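Local coordinates for uncharacterized protein (Desulfitobacterium hafniense, PDB 3MJQ) that contains a PAS domain, the part described here, and may act as a regulator of sporulation, with predicted diguanylate cyclase activity in the whole protein, at residues E9-I14 / K30-T35; E57-E62 / G66-L71. The protein carries 1 engineered substitution. All coordinates share one frame; numbering follows the deposited sequence.

Contact 1: residues E9-I14 / K30-T35; sequences EDMILI and KKLGYT. Engineered in segment 30-35: T35 (natural residue Pro).
The selenium of selenomethionine M11 makes both close approaches between strand residues 11-14 and the end of helix 27-32. M11 SE lies 4.0 Å from K31 CB and 4.3 Å from L32 CD1. The L32 contact is apolar; the K31 one is with the aliphatic base of the lysine chain. No hydrogen bond joins the two segments. The M11 chain runs out nearly straight through chi2 (171°) and then bends at chi3 (-81°), so its selenium faces the helix and CE turns aside. The K31 chain crosses it at about a right angle. Only the root of K31 meets the selenium; its chain is folded at CG and CD, and NZ forms a salt bridge with D106. The site is a helix-on-sheet contact of the PAS fold, in which helix 27-32 packs on the antiparallel sheet close to strand 11-16. A27 and V28 of the same helix and I104 of strand 98-106 also touch the M11 side chain, which is buried. Further out, M11 is backbone-bonded to I104. N25 takes hold of the backbone on both sides of M11, through D10 O and I12 N. The L32 backbone is bonded to K78.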
ATOM      1  N   GLU A   9      -8.200  -5.878  -3.725  1.00 81.75           N
ATOM      2  CA  GLU A   9      -8.048  -6.861  -4.789  1.00 76.68           C
ATOM      3  C   GLU A   9      -6.586  -7.161  -5.134  1.00 80.81           C
ATOM      4  O   GLU A   9      -6.251  -8.250  -5.613  1.00 84.81           O
ATOM      5  CB  GLU A   9      -8.799  -6.410  -6.055  1.00 81.65           C
ATOM      6  CG  GLU A   9     -10.293  -6.057  -5.870  1.00 97.43           C
ATOM      7  CD  GLU A   9     -11.151  -7.179  -5.266  1.00107.40           C
ATOM      8  OE1 GLU A   9     -10.992  -7.483  -4.064  1.00107.41           O
ATOM      9  OE2 GLU A   9     -11.999  -7.753  -5.995  1.00113.97           O
ATOM     10  N   ASP A  10      -5.712  -6.193  -4.897  1.00 71.55           N
ATOM     11  CA  ASP A  10      -4.300  -6.392  -5.177  1.00 65.74           C
ATOM     12  C   ASP A  10      -3.642  -7.277  -4.126  1.00 65.63           C
ATOM     13  O   ASP A  10      -4.005  -7.248  -2.950  1.00 69.69           O
ATOM     14  CB  ASP A  10      -3.579  -5.051  -5.233  1.00 68.67           C
ATOM     15  CG  ASP A  10      -3.793  -4.325  -6.546  1.00 76.54           C
ATOM     16  OD1 ASP A  10      -4.800  -4.604  -7.233  1.00 84.40           O
ATOM     17  OD2 ASP A  10      -2.954  -3.462  -6.885  1.00 72.28           O
HETATM   18  N   MSE A  11      -2.655  -8.050  -4.567  1.00 74.02           N
HETATM   19  CA  MSE A  11      -1.927  -8.961  -3.697  1.00 71.85           C
HETATM   20  C   MSE A  11      -1.011  -8.207  -2.726  1.00 66.21           C
HETATM   21  O   MSE A  11      -0.210  -7.350  -3.117  1.00 61.07           O
HETATM   22  CB  MSE A  11      -1.110  -9.950  -4.538  1.00 64.55           C
HETATM   23  CG  MSE A  11      -1.915 -10.856  -5.454  1.00 69.61           C
HETATM   24 SE   MSE A  11      -0.773 -11.866  -6.667  0.81 71.61          SE
HETATM   25  CE  MSE A  11      -0.491 -10.479  -8.026  1.00 45.75           C
ATOM     26  N   ILE A  12      -1.158  -8.530  -1.446  1.00 59.08           N
ATOM     27  CA  ILE A  12      -0.370  -7.895  -0.422  1.00 59.38           C
ATOM     28  C   ILE A  12       0.303  -8.970   0.366  1.00 61.38           C
ATOM     29  O   ILE A  12      -0.337  -9.918   0.810  1.00 65.29           O
ATOM     30  CB  ILE A  12      -1.225  -7.070   0.552  1.00 55.14           C
ATOM     31  CG1 ILE A  12      -1.746  -5.808  -0.134  1.00 56.05           C
ATOM     32  CG2 ILE A  12      -0.392  -6.701   1.779  1.00 57.11           C
ATOM     33  CD1 ILE A  12      -2.715  -5.024   0.716  1.00 57.06           C
ATOM     34  N   LEU A  13       1.605  -8.805   0.534  1.00 61.32           N
ATOM     35  CA  LEU A  13       2.422  -9.739   1.279  1.00 64.80           C
ATOM     36  C   LEU A  13       3.312  -8.920   2.186  1.00 68.40           C
ATOM     37  O   LEU A  13       3.612  -7.762   1.895  1.00 60.50           O
ATOM     38  CB  LEU A  13       3.326 -10.545   0.338  1.00 52.22           C
ATOM     39  CG  LEU A  13       2.737 -11.358  -0.818  1.00 62.32           C
ATOM     40  CD1 LEU A  13       3.875 -11.884  -1.685  1.00 65.56           C
ATOM     41  CD2 LEU A  13       1.899 -12.527  -0.291  1.00 69.49           C
ATOM     42  N   ILE A  14       3.706  -9.520   3.296  1.00 65.87           N
ATOM     43  CA  ILE A  14       4.636  -8.879   4.200  1.00 67.77           C
ATOM     44  C   ILE A  14       5.716  -9.954   4.249  1.00 74.79           C
ATOM     45  O   ILE A  14       5.430 -11.097   4.581  1.00 84.29           O
ATOM     46  CB  ILE A  14       4.030  -8.638   5.608  1.00 78.78           C
ATOM     47  CG1 ILE A  14       3.187  -7.365   5.625  1.00 72.07           C
ATOM     48  CG2 ILE A  14       5.135  -8.431   6.615  1.00 85.43           C
ATOM     49  CD1 ILE A  14       1.813  -7.526   5.102  1.00 64.57           C
ATOM     50  N   LYS A  30      -5.787 -16.862  -4.255  1.00 74.48           N
ATOM     51  CA  LYS A  30      -6.695 -16.725  -5.370  1.00 78.54           C
ATOM     52  C   LYS A  30      -5.979 -16.600  -6.720  1.00 74.18           C
ATOM     53  O   LYS A  30      -6.202 -17.424  -7.595  1.00 81.96           O
ATOM     54  CB  LYS A  30      -7.601 -15.515  -5.119  1.00 89.29           C
ATOM     55  CG  LYS A  30      -8.664 -15.290  -6.173  1.00 94.84           C
ATOM     56  CD  LYS A  30      -9.537 -14.085  -5.845  1.00100.96           C
ATOM     57  CE  LYS A  30     -10.579 -14.399  -4.785  1.00106.48           C
ATOM     58  NZ  LYS A  30      -9.974 -14.949  -3.559  1.00106.45           N
ATOM     59  N   LYS A  31      -5.111 -15.597  -6.881  1.00 63.84           N
ATOM     60  CA  LYS A  31      -4.390 -15.361  -8.151  1.00 64.69           C
ATOM     61  C   LYS A  31      -3.213 -16.283  -8.493  1.00 75.29           C
ATOM     62  O   LYS A  31      -2.989 -16.602  -9.659  1.00 70.20           O
ATOM     63  CB  LYS A  31      -3.882 -13.917  -8.207  1.00 64.55           C
ATOM     64  CG  LYS A  31      -4.946 -12.882  -7.954  1.00 76.60           C
ATOM     65  CD  LYS A  31      -5.577 -12.361  -9.238  1.00 81.00           C
ATOM     66  CE  LYS A  31      -4.697 -11.309  -9.890  1.00 77.44           C
ATOM     67  NZ  LYS A  31      -5.358 -10.648 -11.044  1.00 68.42           N
ATOM     68  N   LEU A  32      -2.456 -16.699  -7.486  1.00 77.40           N
ATOM     69  CA  LEU A  32      -1.299 -17.556  -7.704  1.00 74.12           C
ATOM     70  C   LEU A  32      -1.582 -19.061  -7.742  1.00 84.79           C
ATOM     71  O   LEU A  32      -0.709 -19.864  -8.080  1.00 79.26           O
ATOM     72  CB  LEU A  32      -0.253 -17.246  -6.638  1.00 67.99           C
ATOM     73  CG  LEU A  32       0.966 -16.460  -7.116  1.00 58.20           C
ATOM     74  CD1 LEU A  32       0.622 -15.551  -8.305  1.00 48.39           C
ATOM     75  CD2 LEU A  32       1.507 -15.694  -5.921  1.00 56.76           C
ATOM     76  N   GLY A  33      -2.801 -19.446  -7.391  1.00 93.12           N
ATOM     77  CA  GLY A  33      -3.145 -20.858  -7.418  1.00 85.14           C
ATOM     78  C   GLY A  33      -2.593 -21.692  -6.275  1.00 82.72           C
ATOM     79  O   GLY A  33      -2.759 -22.904  -6.259  1.00 93.66           O
ATOM     80  N   TYR A  34      -1.925 -21.031  -5.327  1.00 68.77           N
ATOM     81  CA  TYR A  34      -1.385 -21.686  -4.133  1.00 70.91           C
ATOM     82  C   TYR A  34      -2.264 -21.370  -2.936  1.00 78.00           C
ATOM     83  O   TYR A  34      -3.098 -20.459  -2.969  1.00100.79           O
ATOM     84  CB  TYR A  34      -0.001 -21.168  -3.782  1.00 73.13           C
ATOM     85  CG  TYR A  34       1.122 -21.471  -4.726  1.00 72.50           C
ATOM     86  CD1 TYR A  34       1.675 -22.748  -4.817  1.00 67.18           C
ATOM     87  CD2 TYR A  34       1.671 -20.450  -5.507  1.00 77.84           C
ATOM     88  CE1 TYR A  34       2.739 -22.997  -5.661  1.00 71.80           C
ATOM     89  CE2 TYR A  34       2.729 -20.702  -6.348  1.00 77.54           C
ATOM     90  CZ  TYR A  34       3.247 -21.970  -6.414  1.00 76.96           C
ATOM     91  OH  TYR A  34       4.294 -22.190  -7.251  1.00 81.13           O
ATOM     92  N   THR A  35      -2.082 -22.144  -1.882  1.00 75.57           N
ATOM     93  CA  THR A  35      -2.823 -21.987  -0.648  1.00 86.81           C
ATOM     94  C   THR A  35      -2.122 -21.175   0.453  1.00 82.16           C
ATOM     95  O   THR A  35      -0.900 -20.982   0.435  1.00 84.98           O
ATOM     96  CB  THR A  35      -3.129 -23.329  -0.114  1.00 97.10           C
ATOM     97  OG1 THR A  35      -3.843 -24.054  -1.116  1.00100.04           O
ATOM     98  CG2 THR A  35      -3.968 -23.226   1.128  1.00 95.79           C
TER

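Contact 2: residues E57-E62 / G66-L71; sequences EKILAE and GKKESL
A Schellman motif ends helix 53-65 here, with G66 as its C-prime residue at positive phi. K67 N, 3.1 Å from E62 O, makes the long-range (6→1) bond of the motif and approaches from above the carbonyl plane. G66 N shares this acceptor; it lies 3.0 Å from E62 O, nearly in line with the carbonyl bond. Neither bond is straight at the hydrogen (135° for G66, 140° for K67). The turn brings CB of K67 to 3.5 Å from CB of E62, and these two side chains run side by side in the same direction. K67 CG passes close to E62 OE1, but K67 NZ is not in contact with the carboxylate. The K68 chain is extended beyond CG and passes obliquely across E62. K68 CE is 3.4 Å from E62 OE1, and K68 NZ forms a long salt bridge of 3.5 Å with E62 OE1. K68 NZ also lies 3.9 Å from I59 CD1. Next to the salt bridge, I59 CG2 meets L71 CD1 at 3.6 Å. L71 CG sits between the backbone N and the carbonyl carbon (chi1 74°), which lets CD1 reach I59. This surface contact of the PAS domain lies where the chain leaves helix 53-65 and enters outer strand 70-76. There L71 pairs with A87 of strand 82-93. On another face of the helix, E57 and L60 touch helix 44-48.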
ATOM      1  N   GLU A  57      18.033 -13.586  -4.921  1.00 63.46           N
ATOM      2  CA  GLU A  57      18.462 -13.348  -3.546  1.00 70.68           C
ATOM      3  C   GLU A  57      19.178 -11.999  -3.389  1.00 83.40           C
ATOM      4  O   GLU A  57      19.246 -11.441  -2.291  1.00 91.64           O
ATOM      5  CB  GLU A  57      19.366 -14.484  -3.069  1.00 76.97           C
ATOM      6  CG  GLU A  57      19.655 -14.402  -1.592  1.00 75.08           C
ATOM      7  CD  GLU A  57      20.397 -15.605  -1.077  1.00 80.01           C
ATOM      8  OE1 GLU A  57      21.498 -15.891  -1.605  1.00 86.12           O
ATOM      9  OE2 GLU A  57      19.879 -16.260  -0.142  1.00 74.86           O
ATOM     10  N   LYS A  58      19.697 -11.476  -4.496  1.00 87.67           N
ATOM     11  CA  LYS A  58      20.390 -10.201  -4.475  1.00 92.59           C
ATOM     12  C   LYS A  58      19.401  -9.058  -4.507  1.00 90.09           C
ATOM     13  O   LYS A  58      19.534  -8.106  -3.747  1.00100.88           O
ATOM     14  CB  LYS A  58      21.347 -10.089  -5.654  1.00 97.73           C
ATOM     15  CG  LYS A  58      22.817 -10.187  -5.264  1.00106.24           C
ATOM     16  CD  LYS A  58      23.333  -8.907  -4.580  1.00111.62           C
ATOM     17  CE  LYS A  58      24.833  -8.993  -4.252  1.00114.00           C
ATOM     18  NZ  LYS A  58      25.400  -7.688  -3.792  1.00111.95           N
ATOM     19  N   ILE A  59      18.413  -9.145  -5.390  1.00 79.30           N
ATOM     20  CA  ILE A  59      17.399  -8.098  -5.495  1.00 77.63           C
ATOM     21  C   ILE A  59      16.767  -7.892  -4.126  1.00 71.48           C
ATOM     22  O   ILE A  59      16.687  -6.772  -3.622  1.00 71.27           O
ATOM     23  CB  ILE A  59      16.286  -8.490  -6.489  1.00 77.46           C
ATOM     24  CG1 ILE A  59      16.889  -8.730  -7.873  1.00 82.82           C
ATOM     25  CG2 ILE A  59      15.235  -7.389  -6.566  1.00 69.98           C
ATOM     26  CD1 ILE A  59      17.376  -7.481  -8.557  1.00 84.36           C
ATOM     27  N   LEU A  60      16.326  -8.993  -3.531  1.00 73.49           N
ATOM     28  CA  LEU A  60      15.701  -8.958  -2.216  1.00 64.63           C
ATOM     29  C   LEU A  60      16.632  -8.247  -1.257  1.00 65.95           C
ATOM     30  O   LEU A  60      16.197  -7.519  -0.371  1.00 75.62           O
ATOM     31  CB  LEU A  60      15.422 -10.380  -1.711  1.00 57.71           C
ATOM     32  CG  LEU A  60      14.601 -10.453  -0.421  1.00 55.62           C
ATOM     33  CD1 LEU A  60      13.331  -9.669  -0.602  1.00 40.17           C
ATOM     34  CD2 LEU A  60      14.273 -11.889  -0.074  1.00 59.19           C
ATOM     35  N   ALA A  61      17.926  -8.468  -1.442  1.00 81.70           N
ATOM     36  CA  ALA A  61      18.933  -7.839  -0.611  1.00 83.11           C
ATOM     37  C   ALA A  61      18.858  -6.323  -0.781  1.00 88.12           C
ATOM     38  O   ALA A  61      18.813  -5.590   0.202  1.00101.34           O
ATOM     39  CB  ALA A  61      20.303  -8.345  -0.998  1.00 85.58           C
ATOM     40  N   GLU A  62      18.839  -5.858  -2.027  1.00 82.45           N
ATOM     41  CA  GLU A  62      18.764  -4.430  -2.318  1.00 88.52           C
ATOM     42  C   GLU A  62      17.481  -3.805  -1.766  1.00 88.85           C
ATOM     43  O   GLU A  62      17.513  -2.724  -1.178  1.00 80.67           O
ATOM     44  CB  GLU A  62      18.797  -4.197  -3.825  1.00 93.06           C
ATOM     45  CG  GLU A  62      20.027  -4.711  -4.534  1.00101.11           C
ATOM     46  CD  GLU A  62      19.853  -4.676  -6.040  1.00113.38           C
ATOM     47  OE1 GLU A  62      18.988  -3.910  -6.522  1.00111.46           O
ATOM     48  OE2 GLU A  62      20.582  -5.405  -6.746  1.00121.55           O
ATOM     49  N   GLY A  66      17.035  -0.406   0.595  1.00103.68           N
ATOM     50  CA  GLY A  66      16.296   0.792   0.240  1.00100.30           C
ATOM     51  C   GLY A  66      16.507   1.125  -1.219  1.00 99.57           C
ATOM     52  O   GLY A  66      15.946   2.082  -1.748  1.00100.91           O
ATOM     53  N   LYS A  67      17.322   0.310  -1.872  1.00103.43           N
ATOM     54  CA  LYS A  67      17.644   0.499  -3.273  1.00110.69           C
ATOM     55  C   LYS A  67      16.444   0.876  -4.146  1.00109.04           C
ATOM     56  O   LYS A  67      16.462   1.905  -4.811  1.00115.03           O
ATOM     57  CB  LYS A  67      18.309  -0.768  -3.822  1.00118.35           C
ATOM     58  CG  LYS A  67      18.895  -0.621  -5.228  1.00123.45           C
ATOM     59  CD  LYS A  67      20.119   0.299  -5.253  1.00123.20           C
ATOM     60  CE  LYS A  67      20.663   0.448  -6.671  1.00119.79           C
ATOM     61  NZ  LYS A  67      21.906   1.266  -6.724  1.00116.54           N
ATOM     62  N   LYS A  68      15.400   0.054  -4.141  1.00100.91           N
ATOM     63  CA  LYS A  68      14.235   0.341  -4.981  1.00 91.54           C
ATOM     64  C   LYS A  68      12.921   0.427  -4.206  1.00 78.48           C
ATOM     65  O   LYS A  68      12.811  -0.084  -3.084  1.00 67.28           O
ATOM     66  CB  LYS A  68      14.112  -0.722  -6.077  1.00 87.80           C
ATOM     67  CG  LYS A  68      15.384  -0.921  -6.896  1.00 91.73           C
ATOM     68  CD  LYS A  68      15.315  -2.166  -7.790  1.00 95.32           C
ATOM     69  CE  LYS A  68      16.660  -2.423  -8.475  1.00 94.00           C
ATOM     70  NZ  LYS A  68      16.721  -3.699  -9.244  1.00 92.52           N
ATOM     71  N   GLU A  69      11.933   1.077  -4.821  1.00 78.18           N
ATOM     72  CA  GLU A  69      10.607   1.248  -4.221  1.00 84.50           C
ATOM     73  C   GLU A  69       9.541   0.455  -4.975  1.00 75.30           C
ATOM     74  O   GLU A  69       8.413   0.300  -4.495  1.00 68.88           O
ATOM     75  CB  GLU A  69      10.216   2.731  -4.201  1.00 91.03           C
ATOM     76  CG  GLU A  69      11.236   3.642  -3.526  1.00 99.63           C
ATOM     77  CD  GLU A  69      10.690   5.030  -3.224  1.00107.29           C
ATOM     78  OE1 GLU A  69      10.191   5.699  -4.157  1.00111.69           O
ATOM     79  OE2 GLU A  69      10.770   5.453  -2.050  1.00109.07           O
ATOM     80  N   SER A  70       9.906  -0.030  -6.162  1.00 71.90           N
ATOM     81  CA  SER A  70       9.014  -0.823  -7.002  1.00 70.72           C
ATOM     82  C   SER A  70       9.820  -1.570  -8.063  1.00 76.34           C
ATOM     83  O   SER A  70      10.847  -1.082  -8.537  1.00 83.57           O
ATOM     84  CB  SER A  70       7.997   0.068  -7.712  1.00 57.14           C
ATOM     85  OG  SER A  70       8.553   0.633  -8.886  1.00 60.49           O
ATOM     86  N   LEU A  71       9.357  -2.760  -8.429  1.00 70.31           N
ATOM     87  CA  LEU A  71      10.028  -3.537  -9.457  1.00 68.05           C
ATOM     88  C   LEU A  71       9.017  -4.429 -10.105  1.00 53.79           C
ATOM     89  O   LEU A  71       8.041  -4.838  -9.480  1.00 48.92           O
ATOM     90  CB  LEU A  71      11.138  -4.413  -8.879  1.00 68.53           C
ATOM     91  CG  LEU A  71      10.713  -5.654  -8.092  1.00 73.64           C
ATOM     92  CD1 LEU A  71      11.946  -6.528  -7.783  1.00 74.46           C
ATOM     93  CD2 LEU A  71      10.010  -5.208  -6.806  1.00 84.87           C
TER

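Contact 1 closes before contact 2 opens along the chain, and both reach the same five-stranded antiparallel sheet. Their centres are about 20 Å apart, on opposite sides of the chain's centre. Their nearest atoms are about 9 Å apart, and they do not touch. Contact 1 uses strand 11-16, an inner strand. Contact 2 uses strand 70-76, at one edge. Strands 98-106 and 82-93 lie between them in the sheet. Helices 36-41 and 44-48 come between the two contacts in sequence. Contact 1 is buried and contact 2 is at the surface. Together they join two separate helices, 27-32 and 53-65, to one PAS domain sheet.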